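Local coordinates for uncharacterized protein SP1917 (Streptococcus pneumoniae, PDB 3C9P) that is of unknown function but belongs to a family of conserved bacterial proteins (DUF2200) and forms a compact, mainly helical single-chain fold, at residues A15-L20 with E32-V37; T38-G43 with K118-K123; F62-P67 with D90-E95; A75-I80 with R84-D89. One frame throughout, in Å; residues are numbered along the deposited sequence.

Contact 1 joins helix 13-26 to helix 31-42, and contact 2 continues along helix 31-42 to meet the end of helix 112-119. Their centres lie about 16 Å apart. Contact 3, between helix 59-64 and the start of helix 91-107, and contact 4, around the hairpin of strands 79-80 and 83-84, both fall in the chain between the two segments of contact 2, and contact 4 lies within the span of contact 3. Contacts 1 and 3 sit on opposite sides of the chain's centre. Contact 2 touches each of the others, while Gln-94 NE2 of contact 3 is hydrogen-bonded to Ile-85 O of contact 4, so the hairpin region and the helices pack into one compact body.

Contact 1: residues A15-L20 with E32-V37; sequences AVYLAL and ESVHQV
Tyr-17 spans the gap between the two helices and lays the outer end of its ring against Val-34, with CE1 3.7 Å from Val-34 CG1. The two side chains come from opposite directions. CG anti to the backbone N (chi1 -173°) directs the ring across to helix 31-42, where its hydroxyl meets the imidazole edge of His-35. Tyr-17 OH and His-35 ND1 are hydrogen-bonded at 2.9 Å, and ND1 lies close to the phenol plane. The two rings meet rim to rim, their planes only 24° apart, and neither lies over the other. Two helices that follow each other in the chain, 13-26 and 31-42, thus pack side by side through a buried polar bond set in an apolar surround. Val-34 also packs on Ile-21 and Val-24 of helix 13-26 and on Leu-106 of helix 91-107. His-35 also touches Val-46 and Leu-50 of helix 46-52, while the Tyr-17 ring meets that of Phe-13.

Contact 2: residues T38-G43 with K118-K123; sequences TSWLTG and KYEKHK
Across the contact the polar link runs from the indole of Trp-40 to the carboxylate of Glu-120, in one of the two conformers modelled for Glu-120, so it is probably made only part of the time. In that conformer Trp-40 NE1 donates to Glu-120 OE2 at 3.3 Å, with an N-H...O angle of 151°, a long and somewhat bent bond. The oxygen lies near the indole plane, whereas the donor comes to it from above the carboxylate plane; the two flat groups stand 80° apart. The same extended Glu-120 conformer slides past the indole in the opposite direction, its CG 3.8 Å from Trp-40 NE1.

The apolar part lies at the benzene end of the same indole. Trp-40 CH2 rests against Tyr-119 CB at 3.7 Å, the two side chains crossing at about a right angle. The phenol then runs away from the contact, and its hydroxyl is hydrogen-bonded to Trp-105 NE1. Trp-40 and Tyr-119 share a further neighbour, Leu-102 of helix 91-107.

Within helix 31-42, Thr-38 O accepts from Thr-42 N at 3.0 Å and from Thr-42 OG1 at 2.8 Å, reached from opposite faces of its carbonyl plane. Gly-43, the first residue past the helix, leaves helical geometry with a positive phi of 88°. This is plain tertiary packing: the last turn of helix 31-42 packs through Trp-40 against the end of helix 112-119 and the residue after it.

Contact 3: residues F62-P67 with D90-E95; sequences FFRQAP and DPLMQE
Leu-92, whose side chain packs on Phe-63 and Arg-64, has its backbone N hydrogen-bonded to Asp-90 OD1 at 3.1 Å. The N-H...O angle is 138°, and the carboxylate oxygen is approached on its anti side, well out of the plane. Asp-90 is thus the N-cap of helix 91-107, and its other oxygen, OD2, is held by Tyr-9 OH and Gln-6 NE2, which should fix the turn of the capping group.

The two methyls of Leu-92 meet different partners. With CG anti to the backbone N (chi1 -180°), the branch faces helix 59-64. CD1 presses on Phe-63 CB at 3.3 Å, a tight approach, and CD2 lies over one face of the Arg-64 guanidinium, offset toward the rim, 3.7 Å from both Arg-64 NE and NH2. Here the first turn of the long helix 91-107 packs against the last turn of the short helix 59-64, where the chain leaves it for a loop. The guanidinium gains an apolar cover on that face, while Arg-64 NH1 makes a salt bridge to Asp-61.

One turn further along, Phe-63 CD2 lies 3.9 Å from Glu-95 CB. Its CE2 approaches Glu-95 O, a packing contact at 3.7 Å. Glu-95 bends at chi2 (-57°), which carries its buried carboxylate off toward Arg-73 and Arg-98. Salt bridges to these two arginines probably keep it ionised.

Contact 4: residues A75-I80 with R84-D89; sequences AITGKI and RIEEID
Ile-85 fills the close-packed side of this contact, its CG1 3.6 Å from Ile-80 CG2 while its CG2 rests near Ile-76 O. Ile-85 N donates to Gly-78 O at 2.9 Å in an almost straight bond (174°). Beside it, Gly-78 N is taken up by Glu-86 OE1, also at 2.9 Å, through the syn lone pair. Glu-86 reaches it because a chi1 of 64° places CG in the cleft flanked by both backbone branches and the chain then bends, bringing the same oxygen to 3.4 Å from Thr-77 CA. Both polar groups of Gly-78 are thus bound, just before the antiparallel hairpin in which Lys-79 and Arg-84 form a non-hydrogen-bonded pair.

The looser side carries the exposed Lys-79 and a bound water. Lys-79 CD lies over the centre of one face of the Arg-84 guanidinium, 4.0 Å from Arg-84 NH2. The water accepts from Arg-84 NE at 2.7 Å and, weakly, from Lys-79 NZ, bridging the two. These like charges lie near one another, Lys-79 NZ 4.6 Å from Arg-84 NE, and Glu-86 OE2 forms a salt bridge to Arg-84 NH1. That balance probably favours an ionised Glu-86, which ties the backbone ahead of the hairpin to the short 3-10 segment 85-87 while partly offsetting the positive charge.

Contact 1: residues A15-L20 with E32-V37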
loop_
_atom_site.group_PDB
_atom_site.type_symbol
_atom_site.label_atom_id
_atom_site.label_comp_id
_atom_site.label_asym_id
_atom_site.label_seq_id
_atom_site.Cartn_x
_atom_site.Cartn_y
_atom_site.Cartn_z
ATOM N N ALA A 15 -11.106 -1.467 7.729
ATOM C CA ALA A 15 -10.335 -1.377 8.960
ATOM C C ALA A 15 -8.832 -1.428 8.767
ATOM O O ALA A 15 -8.091 -0.657 9.386
ATOM C CB ALA A 15 -10.754 -2.477 9.917
ATOM N N VAL A 16 -8.362 -2.360 7.942
ATOM C CA VAL A 16 -6.916 -2.439 7.671
ATOM C C VAL A 16 -6.385 -1.135 7.035
ATOM O O VAL A 16 -5.335 -0.612 7.449
ATOM C CB VAL A 16 -6.544 -3.690 6.804
ATOM C CG1 VAL A 16 -5.013 -3.722 6.528
ATOM C CG2 VAL A 16 -6.978 -5.000 7.548
ATOM N N TYR A 17 -7.092 -0.635 6.015
ATOM C CA TYR A 17 -6.669 0.563 5.311
ATOM C C TYR A 17 -6.727 1.797 6.203
ATOM O O TYR A 17 -5.804 2.659 6.178
ATOM C CB TYR A 17 -7.519 0.744 4.030
ATOM C CG TYR A 17 -7.051 1.867 3.151
ATOM C CD1 TYR A 17 -5.868 1.744 2.397
ATOM C CD2 TYR A 17 -7.787 3.048 3.056
ATOM C CE1 TYR A 17 -5.426 2.784 1.588
ATOM C CE2 TYR A 17 -7.358 4.099 2.232
ATOM C CZ TYR A 17 -6.172 3.951 1.515
ATOM O OH TYR A 17 -5.748 4.965 0.713
ATOM N N LEU A 18 -7.785 1.896 7.011
ATOM C CA LEU A 18 -7.884 3.005 7.973
ATOM C C LEU A 18 -6.780 2.990 9.046
ATOM O O LEU A 18 -6.313 4.048 9.500
ATOM C CB LEU A 18 -9.279 3.089 8.601
ATOM C CG LEU A 18 -10.412 3.444 7.618
ATOM C CD1 LEU A 18 -11.750 3.214 8.309
ATOM C CD2 LEU A 18 -10.289 4.852 7.154
ATOM N N ALA A 19 -6.327 1.801 9.425
ATOM C CA ALA A 19 -5.154 1.704 10.308
ATOM C C ALA A 19 -3.867 2.222 9.658
ATOM O O ALA A 19 -3.034 2.808 10.351
ATOM C CB ALA A 19 -4.971 0.249 10.799
ATOM N N LEU A 20 -3.680 1.988 8.350
ATOM C CA LEU A 20 -2.544 2.581 7.605
ATOM C C LEU A 20 -2.585 4.108 7.692
ATOM O O LEU A 20 -1.589 4.771 8.015
ATOM C CB LEU A 20 -2.576 2.199 6.110
ATOM C CG LEU A 20 -2.258 0.813 5.549
ATOM C CD1 LEU A 20 -2.363 0.867 4.036
ATOM C CD2 LEU A 20 -0.885 0.317 5.975
ATOM N N GLU A 32 -4.805 11.866 2.426
ATOM C CA GLU A 32 -4.736 11.980 0.974
ATOM C C GLU A 32 -3.458 11.366 0.403
ATOM O O GLU A 32 -3.497 10.762 -0.650
ATOM C CB GLU A 32 -4.894 13.448 0.518
ATOM C CG GLU A 32 -5.150 13.613 -0.986
ATOM C CD GLU A 32 -6.435 12.935 -1.543
ATOM O OE1 GLU A 32 -7.452 12.784 -0.829
ATOM O OE2 GLU A 32 -6.428 12.576 -2.743
ATOM N N SER A 33 -2.332 11.481 1.112
ATOM C CA SER A 33 -1.062 10.927 0.627
ATOM C C SER A 33 -1.106 9.402 0.501
ATOM O O SER A 33 -0.511 8.811 -0.428
ATOM C CB SER A 33 0.091 11.317 1.553
ATOM O OG SER A 33 0.113 12.706 1.756
ATOM N N VAL A 34 -1.794 8.768 1.444
ATOM C CA VAL A 34 -1.999 7.322 1.441
ATOM C C VAL A 34 -2.833 6.909 0.249
ATOM O O VAL A 34 -2.462 5.948 -0.462
ATOM C CB VAL A 34 -2.643 6.799 2.752
ATOM C CG1 VAL A 34 -2.862 5.270 2.688
ATOM C CG2 VAL A 34 -1.748 7.124 3.939
ATOM N N HIS A 35 -3.948 7.609 0.019
ATOM C CA HIS A 35 -4.789 7.309 -1.149
ATOM C C HIS A 35 -3.957 7.407 -2.437
ATOM O O HIS A 35 -4.104 6.578 -3.330
ATOM C CB HIS A 35 -5.969 8.283 -1.322
ATOM C CG HIS A 35 -6.801 8.494 -0.093
ATOM N ND1 HIS A 35 -7.062 7.499 0.830
ATOM C CD2 HIS A 35 -7.464 9.587 0.337
ATOM C CE1 HIS A 35 -7.811 7.992 1.802
ATOM N NE2 HIS A 35 -8.075 9.254 1.521
ATOM N N GLN A 36 -3.143 8.462 -2.538
ATOM C CA GLN A 36 -2.326 8.733 -3.728
ATOM C C GLN A 36 -1.320 7.599 -4.006
ATOM O O GLN A 36 -1.216 7.121 -5.129
ATOM C CB GLN A 36 -1.644 10.117 -3.615
ATOM C CG GLN A 36 -2.648 11.307 -3.820
ATOM C CD GLN A 36 -2.140 12.681 -3.364
ATOM O OE1 GLN A 36 -1.091 12.808 -2.712
ATOM N NE2 GLN A 36 -2.908 13.725 -3.691
ATOM N N VAL A 37 -0.580 7.162 -2.988
ATOM C CA VAL A 37 0.401 6.063 -3.223
ATOM C C VAL A 37 -0.301 4.706 -3.452
ATOM O O VAL A 37 0.195 3.875 -4.205
ATOM C CB VAL A 37 1.535 5.931 -2.122
ATOM C CG1 VAL A 37 2.310 7.290 -1.930
ATOM C CG2 VAL A 37 0.968 5.418 -0.783
#

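Contact 2: residues T38-G43 with K118-K123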
loop_
_atom_site.group_PDB
_atom_site.type_symbol
_atom_site.label_atom_id
_atom_site.label_comp_id
_atom_site.label_asym_id
_atom_site.label_seq_id
_atom_site.Cartn_x
_atom_site.Cartn_y
_atom_site.Cartn_z
ATOM N N THR A 38 -1.462 4.497 -2.830
ATOM C CA THR A 38 -2.219 3.265 -3.036
ATOM C C THR A 38 -2.721 3.226 -4.493
ATOM O O THR A 38 -2.601 2.201 -5.171
ATOM C CB THR A 38 -3.404 3.160 -2.057
ATOM O OG1 THR A 38 -2.902 3.217 -0.711
ATOM C CG2 THR A 38 -4.178 1.846 -2.271
ATOM N N SER A 39 -3.312 4.324 -4.937
ATOM C CA SER A 39 -3.765 4.474 -6.328
ATOM C C SER A 39 -2.621 4.242 -7.346
ATOM O O SER A 39 -2.772 3.511 -8.321
ATOM C CB SER A 39 -4.335 5.877 -6.517
ATOM O OG SER A 39 -4.737 6.071 -7.874
ATOM N N TRP A 40 -1.475 4.863 -7.093
ATOM C CA TRP A 40 -0.300 4.688 -7.946
ATOM C C TRP A 40 0.108 3.219 -8.066
ATOM O O TRP A 40 0.284 2.698 -9.167
ATOM C CB TRP A 40 0.861 5.532 -7.402
ATOM C CG TRP A 40 2.118 5.362 -8.199
ATOM C CD1 TRP A 40 2.434 5.938 -9.389
ATOM C CD2 TRP A 40 3.221 4.550 -7.840
ATOM N NE1 TRP A 40 3.680 5.538 -9.794
ATOM C CE2 TRP A 40 4.189 4.691 -8.849
ATOM C CE3 TRP A 40 3.506 3.748 -6.726
ATOM C CZ2 TRP A 40 5.404 4.031 -8.810
ATOM C CZ3 TRP A 40 4.716 3.074 -6.694
ATOM C CH2 TRP A 40 5.661 3.246 -7.715
ATOM N N LEU A 41 0.206 2.544 -6.931
ATOM C CA LEU A 41 0.637 1.149 -6.894
ATOM C C LEU A 41 -0.301 0.198 -7.615
ATOM O O LEU A 41 0.142 -0.658 -8.400
ATOM C CB LEU A 41 0.795 0.670 -5.434
ATOM C CG LEU A 41 1.068 -0.818 -5.269
ATOM C CD1 LEU A 41 2.471 -1.184 -5.849
ATOM C CD2 LEU A 41 0.990 -1.208 -3.797
ATOM N N THR A 42 -1.593 0.343 -7.340
ATOM C CA THR A 42 -2.578 -0.653 -7.743
ATOM C C THR A 42 -3.305 -0.334 -9.053
ATOM O O THR A 42 -3.861 -1.230 -9.672
ATOM C CB THR A 42 -3.644 -0.800 -6.648
ATOM O OG1 THR A 42 -4.285 0.459 -6.499
ATOM C CG2 THR A 42 -3.009 -1.223 -5.297
ATOM N N GLY A 43 -3.329 0.928 -9.468
ATOM C CA GLY A 43 -4.124 1.328 -10.631
ATOM C C GLY A 43 -5.571 1.704 -10.302
ATOM O O GLY A 43 -6.285 2.199 -11.164
ATOM N N LYS A 118 10.645 8.850 -6.041
ATOM C CA LYS A 118 11.616 7.834 -5.639
ATOM C C LYS A 118 11.587 6.612 -6.554
ATOM O O LYS A 118 12.630 6.026 -6.850
ATOM C CB LYS A 118 11.339 7.407 -4.197
ATOM C CG LYS A 118 12.399 6.560 -3.538
ATOM C CD LYS A 118 12.076 6.387 -2.027
ATOM C CE LYS A 118 12.615 7.543 -1.161
ATOM N NZ LYS A 118 14.133 7.594 -1.203
ATOM N N TYR A 119 10.395 6.215 -6.990
ATOM C CA TYR A 119 10.249 4.926 -7.649
ATOM C C TYR A 119 9.980 5.045 -9.136
ATOM O O TYR A 119 10.132 4.072 -9.862
ATOM C CB TYR A 119 9.188 4.069 -6.951
ATOM C CG TYR A 119 9.603 3.660 -5.539
ATOM C CD1 TYR A 119 10.640 2.752 -5.337
ATOM C CD2 TYR A 119 8.974 4.225 -4.404
ATOM C CE1 TYR A 119 11.052 2.393 -4.033
ATOM C CE2 TYR A 119 9.374 3.862 -3.089
ATOM C CZ TYR A 119 10.385 2.931 -2.919
ATOM O OH TYR A 119 10.792 2.570 -1.643
ATOM N N GLU A 120 9.581 6.229 -9.590
ATOM C CA GLU A 120 9.359 6.386 -11.016
ATOM C C GLU A 120 10.727 6.509 -11.686
ATOM O O GLU A 120 11.591 7.297 -11.299
ATOM C CB GLU A 120 8.326 7.481 -11.348
ATOM C CG GLU A 120 6.869 6.968 -11.191
ATOM C CD GLU A 120 5.764 7.941 -11.658
ATOM O OE1 GLU A 120 5.894 9.166 -11.462
ATOM O OE2 GLU A 120 4.738 7.469 -12.208
ATOM N N LYS A 121 10.974 5.625 -12.638
ATOM C CA LYS A 121 12.289 5.593 -13.246
ATOM C C LYS A 121 12.192 6.077 -14.684
ATOM O O LYS A 121 11.287 5.671 -15.403
ATOM C CB LYS A 121 12.877 4.197 -13.172
ATOM C CG LYS A 121 12.963 3.637 -11.751
ATOM C CD LYS A 121 14.000 4.370 -10.900
ATOM C CE LYS A 121 14.054 3.718 -9.491
ATOM N NZ LYS A 121 15.006 4.417 -8.599
ATOM N N HIS A 122 13.110 6.948 -15.080
ATOM C CA HIS A 122 13.152 7.470 -16.463
ATOM C C HIS A 122 14.396 6.979 -17.169
ATOM O O HIS A 122 15.418 6.774 -16.522
ATOM C CB HIS A 122 13.105 9.005 -16.456
ATOM C CG HIS A 122 11.954 9.542 -15.669
ATOM N ND1 HIS A 122 10.645 9.245 -15.984
ATOM C CD2 HIS A 122 11.910 10.327 -14.568
ATOM C CE1 HIS A 122 9.841 9.821 -15.105
ATOM N NE2 HIS A 122 10.585 10.486 -14.237
ATOM N N LYS A 123 14.298 6.786 -18.489
ATOM C CA LYS A 123 15.460 6.437 -19.320
ATOM C C LYS A 123 16.486 7.549 -19.295
ATOM O O LYS A 123 17.677 7.325 -19.532
ATOM C CB LYS A 123 15.029 6.108 -20.758
ATOM C CG LYS A 123 14.187 4.829 -20.804
ATOM C CD LYS A 123 13.655 4.515 -22.196
ATOM C CE LYS A 123 12.621 3.390 -22.101
ATOM N NZ LYS A 123 12.010 3.123 -23.442
ATOM O OXT LYS A 123 16.127 8.708 -19.024
#

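Contact 3: residues F62-P67 with D90-E95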
loop_
_atom_site.group_PDB
_atom_site.type_symbol
_atom_site.label_atom_id
_atom_site.label_comp_id
_atom_site.label_asym_id
_atom_site.label_seq_id
_atom_site.Cartn_x
_atom_site.Cartn_y
_atom_site.Cartn_z
ATOM N N PHE A 62 -9.163 -6.828 -2.155
ATOM C CA PHE A 62 -8.756 -5.506 -2.684
ATOM C C PHE A 62 -7.501 -5.603 -3.574
ATOM O O PHE A 62 -7.494 -5.133 -4.722
ATOM C CB PHE A 62 -8.532 -4.520 -1.529
ATOM C CG PHE A 62 -8.084 -3.155 -1.968
ATOM C CD1 PHE A 62 -9.008 -2.198 -2.371
ATOM C CD2 PHE A 62 -6.743 -2.833 -1.982
ATOM C CE1 PHE A 62 -8.589 -0.913 -2.767
ATOM C CE2 PHE A 62 -6.310 -1.545 -2.387
ATOM C CZ PHE A 62 -7.248 -0.598 -2.769
ATOM N N PHE A 63 -6.450 -6.219 -3.040
ATOM C CA PHE A 63 -5.235 -6.491 -3.810
ATOM C C PHE A 63 -5.391 -7.480 -4.960
ATOM O O PHE A 63 -4.783 -7.272 -6.018
ATOM C CB PHE A 63 -4.073 -6.882 -2.882
ATOM C CG PHE A 63 -3.487 -5.715 -2.191
ATOM C CD1 PHE A 63 -4.065 -5.213 -1.048
ATOM C CD2 PHE A 63 -2.389 -5.054 -2.736
ATOM C CE1 PHE A 63 -3.519 -4.069 -0.389
ATOM C CE2 PHE A 63 -1.843 -3.928 -2.087
ATOM C CZ PHE A 63 -2.422 -3.440 -0.921
ATOM N N ARG A 64 -6.198 -8.529 -4.779
ATOM C CA ARG A 64 -6.387 -9.514 -5.857
ATOM C C ARG A 64 -7.034 -8.868 -7.067
ATOM O O ARG A 64 -6.793 -9.289 -8.190
ATOM C CB ARG A 64 -7.221 -10.723 -5.423
ATOM C CG ARG A 64 -6.554 -11.614 -4.394
ATOM C CD ARG A 64 -7.494 -12.773 -4.022
ATOM N NE ARG A 64 -6.884 -13.614 -2.981
ATOM C CZ ARG A 64 -7.249 -13.633 -1.700
ATOM N NH1 ARG A 64 -8.266 -12.889 -1.271
ATOM N NH2 ARG A 64 -6.602 -14.425 -0.842
ATOM N N GLN A 65 -7.850 -7.858 -6.829
ATOM C CA GLN A 65 -8.630 -7.218 -7.907
ATOM C C GLN A 65 -8.101 -5.868 -8.404
ATOM O O GLN A 65 -8.795 -5.147 -9.182
ATOM C CB GLN A 65 -10.087 -7.104 -7.461
ATOM C CG GLN A 65 -10.731 -8.489 -7.275
ATOM C CD GLN A 65 -12.123 -8.406 -6.676
ATOM O OE1 GLN A 65 -12.293 -7.988 -5.531
ATOM N NE2 GLN A 65 -13.125 -8.799 -7.448
ATOM N N ALA A 66 -6.888 -5.526 -7.987
ATOM C CA ALA A 66 -6.240 -4.286 -8.430
ATOM C C ALA A 66 -6.250 -4.242 -9.949
ATOM O O ALA A 66 -5.926 -5.240 -10.619
ATOM C CB ALA A 66 -4.817 -4.199 -7.913
ATOM N N PRO A 67 -6.679 -3.109 -10.517
ATOM C CA PRO A 67 -6.807 -3.096 -11.988
ATOM C C PRO A 67 -5.502 -3.124 -12.780
ATOM O O PRO A 67 -5.476 -3.659 -13.884
ATOM C CB PRO A 67 -7.555 -1.783 -12.286
ATOM C CG PRO A 67 -7.633 -1.041 -11.013
ATOM C CD PRO A 67 -7.118 -1.857 -9.876
ATOM N N ASP A 90 5.057 -15.384 -1.695
ATOM C CA ASP A 90 3.635 -15.208 -1.911
ATOM C C ASP A 90 3.422 -13.868 -2.628
ATOM O O ASP A 90 3.714 -12.806 -2.049
ATOM C CB ASP A 90 2.959 -15.197 -0.541
ATOM C CG ASP A 90 1.449 -15.162 -0.625
ATOM O OD1 ASP A 90 0.906 -14.732 -1.665
ATOM O OD2 ASP A 90 0.813 -15.555 0.385
ATOM N N PRO A 91 2.924 -13.910 -3.884
ATOM C CA PRO A 91 2.797 -12.708 -4.693
ATOM C C PRO A 91 1.802 -11.704 -4.148
ATOM O O PRO A 91 1.965 -10.496 -4.358
ATOM C CB PRO A 91 2.320 -13.232 -6.068
ATOM C CG PRO A 91 1.813 -14.597 -5.813
ATOM C CD PRO A 91 2.519 -15.124 -4.614
ATOM N N LEU A 92 0.769 -12.194 -3.468
ATOM C CA LEU A 92 -0.222 -11.289 -2.892
ATOM C C LEU A 92 0.391 -10.555 -1.707
ATOM O O LEU A 92 0.279 -9.337 -1.623
ATOM C CB LEU A 92 -1.497 -12.025 -2.476
ATOM C CG LEU A 92 -2.618 -11.162 -1.864
ATOM C CD1 LEU A 92 -3.073 -10.067 -2.830
ATOM C CD2 LEU A 92 -3.815 -12.062 -1.500
HETATM N N MSE A 93 1.030 -11.290 -0.795
HETATM C CA MSE A 93 1.719 -10.658 0.325
HETATM C C MSE A 93 2.789 -9.659 -0.191
HETATM O O MSE A 93 3.047 -8.631 0.431
HETATM C CB MSE A 93 2.363 -11.705 1.228
HETATM C CG MSE A 93 2.937 -11.154 2.562
HETATM SE SE MSE A 93 1.545 -10.246 3.646
HETATM C CE MSE A 93 0.756 -11.829 4.467
ATOM N N GLN A 94 3.437 -9.984 -1.306
ATOM C CA GLN A 94 4.486 -9.108 -1.810
ATOM C C GLN A 94 3.936 -7.723 -2.200
ATOM O O GLN A 94 4.556 -6.720 -1.861
ATOM C CB GLN A 94 5.287 -9.791 -2.926
ATOM C CG GLN A 94 6.491 -9.026 -3.387
ATOM C CD GLN A 94 7.274 -9.766 -4.468
ATOM O OE1 GLN A 94 6.746 -10.084 -5.535
ATOM N NE2 GLN A 94 8.539 -10.027 -4.199
ATOM N N GLU A 95 2.775 -7.666 -2.862
ATOM C CA GLU A 95 2.122 -6.386 -3.222
ATOM C C GLU A 95 1.676 -5.634 -1.968
ATOM O O GLU A 95 1.793 -4.412 -1.891
ATOM C CB GLU A 95 0.909 -6.600 -4.153
ATOM C CG GLU A 95 1.200 -7.378 -5.471
ATOM C CD GLU A 95 2.282 -6.742 -6.357
ATOM O OE1 GLU A 95 2.886 -5.724 -5.966
ATOM O OE2 GLU A 95 2.521 -7.271 -7.468
#

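Contact 4: residues A75-I80 with R84-D89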
loop_
_atom_site.group_PDB
_atom_site.type_symbol
_atom_site.label_atom_id
_atom_site.label_comp_id
_atom_site.label_asym_id
_atom_site.label_seq_id
_atom_site.Cartn_x
_atom_site.Cartn_y
_atom_site.Cartn_z
ATOM N N ALA A 75 10.786 -1.880 -8.212
ATOM C CA ALA A 75 11.871 -1.122 -7.565
ATOM C C ALA A 75 11.644 -0.842 -6.072
ATOM O O ALA A 75 12.569 -0.361 -5.397
ATOM C CB ALA A 75 12.130 0.194 -8.330
ATOM N N ILE A 76 10.432 -1.123 -5.567
ATOM C CA ILE A 76 10.146 -1.027 -4.129
ATOM C C ILE A 76 10.788 -2.233 -3.417
ATOM O O ILE A 76 10.159 -3.302 -3.209
ATOM C CB ILE A 76 8.628 -0.925 -3.810
ATOM C CG1 ILE A 76 7.974 0.202 -4.626
ATOM C CG2 ILE A 76 8.426 -0.682 -2.310
ATOM C CD1 ILE A 76 6.421 0.100 -4.728
ATOM N N THR A 77 12.059 -2.063 -3.069
ATOM C CA THR A 77 12.846 -3.145 -2.455
ATOM C C THR A 77 13.184 -2.769 -0.995
ATOM O O THR A 77 12.891 -1.654 -0.553
ATOM C CB THR A 77 14.143 -3.411 -3.247
ATOM O OG1 THR A 77 14.910 -2.197 -3.300
ATOM C CG2 THR A 77 13.829 -3.873 -4.676
ATOM N N GLY A 78 13.782 -3.693 -0.249
ATOM C CA GLY A 78 14.189 -3.401 1.128
ATOM C C GLY A 78 13.299 -4.087 2.142
ATOM O O GLY A 78 12.483 -4.936 1.786
ATOM N N LYS A 79 13.433 -3.687 3.398
ATOM C CA LYS A 79 12.806 -4.376 4.517
ATOM C C LYS A 79 11.570 -3.634 4.972
ATOM O O LYS A 79 11.532 -2.406 4.956
ATOM C CB LYS A 79 13.767 -4.467 5.706
ATOM C CG LYS A 79 14.999 -5.338 5.508
ATOM C CD LYS A 79 14.637 -6.789 5.421
ATOM C CE LYS A 79 14.997 -7.548 6.683
ATOM N NZ LYS A 79 15.213 -8.993 6.330
ATOM N N ILE A 80 10.569 -4.391 5.397
ATOM C CA ILE A 80 9.373 -3.831 6.011
ATOM C C ILE A 80 8.722 -4.965 6.783
ATOM O O ILE A 80 8.842 -6.129 6.396
ATOM C CB ILE A 80 8.410 -3.174 4.946
ATOM C CG1 ILE A 80 7.521 -2.086 5.561
ATOM C CG2 ILE A 80 7.606 -4.233 4.164
ATOM C CD1 ILE A 80 8.293 -0.892 6.171
ATOM N N ARG A 84 12.317 -9.111 3.826
ATOM C CA ARG A 84 12.789 -8.488 2.594
ATOM C C ARG A 84 11.726 -8.601 1.500
ATOM O O ARG A 84 11.369 -9.714 1.091
ATOM C CB ARG A 84 14.099 -9.125 2.157
ATOM C CG ARG A 84 14.823 -8.301 1.177
ATOM C CD ARG A 84 16.303 -8.685 1.069
ATOM N NE ARG A 84 17.112 -8.251 2.208
ATOM C CZ ARG A 84 17.442 -6.990 2.484
ATOM N NH1 ARG A 84 17.013 -5.987 1.723
ATOM N NH2 ARG A 84 18.194 -6.731 3.548
ATOM N N ILE A 85 11.259 -7.450 1.003
ATOM C CA ILE A 85 10.072 -7.400 0.131
ATOM C C ILE A 85 10.298 -8.186 -1.146
ATOM O O ILE A 85 9.475 -9.023 -1.531
ATOM C CB ILE A 85 9.696 -5.939 -0.194
ATOM C CG1 ILE A 85 9.123 -5.237 1.046
ATOM C CG2 ILE A 85 8.687 -5.853 -1.352
ATOM C CD1 ILE A 85 9.354 -3.699 1.006
ATOM N N GLU A 86 11.448 -7.947 -1.773
ATOM C CA GLU A 86 11.803 -8.624 -3.019
ATOM C C GLU A 86 11.992 -10.158 -2.883
ATOM O O GLU A 86 12.005 -10.864 -3.885
ATOM C CB GLU A 86 13.045 -7.991 -3.650
ATOM C CG GLU A 86 14.301 -8.134 -2.786
ATOM C CD GLU A 86 14.536 -6.938 -1.863
ATOM O OE1 GLU A 86 13.563 -6.292 -1.423
ATOM O OE2 GLU A 86 15.711 -6.649 -1.556
ATOM N N GLU A 87 12.109 -10.657 -1.653
ATOM C CA GLU A 87 12.249 -12.098 -1.396
ATOM C C GLU A 87 10.969 -12.774 -0.928
ATOM O O GLU A 87 10.986 -13.963 -0.576
ATOM C CB GLU A 87 13.368 -12.334 -0.375
ATOM C CG GLU A 87 14.728 -12.066 -0.993
ATOM C CD GLU A 87 15.872 -12.116 0.003
ATOM O OE1 GLU A 87 15.671 -12.545 1.169
ATOM O OE2 GLU A 87 16.985 -11.721 -0.401
ATOM N N ILE A 88 9.866 -12.031 -0.908
ATOM C CA ILE A 88 8.576 -12.601 -0.497
ATOM C C ILE A 88 8.009 -13.503 -1.599
ATOM O O ILE A 88 7.722 -13.042 -2.707
ATOM C CB ILE A 88 7.536 -11.512 -0.091
ATOM C CG1 ILE A 88 8.052 -10.686 1.102
ATOM C CG2 ILE A 88 6.162 -12.165 0.238
ATOM C CD1 ILE A 88 7.210 -9.440 1.391
ATOM N N ASP A 89 7.811 -14.773 -1.268
ATOM C CA ASP A 89 7.374 -15.766 -2.252
ATOM C C ASP A 89 5.918 -15.631 -2.680
ATOM O O ASP A 89 5.594 -15.751 -3.870
ATOM C CB ASP A 89 7.612 -17.168 -1.713
ATOM C CG ASP A 89 9.008 -17.672 -1.993
ATOM O OD1 ASP A 89 9.714 -17.100 -2.878
ATOM O OD2 ASP A 89 9.405 -18.656 -1.318
HETATM O O HOH W 1 17.649 -9.949 4.269
#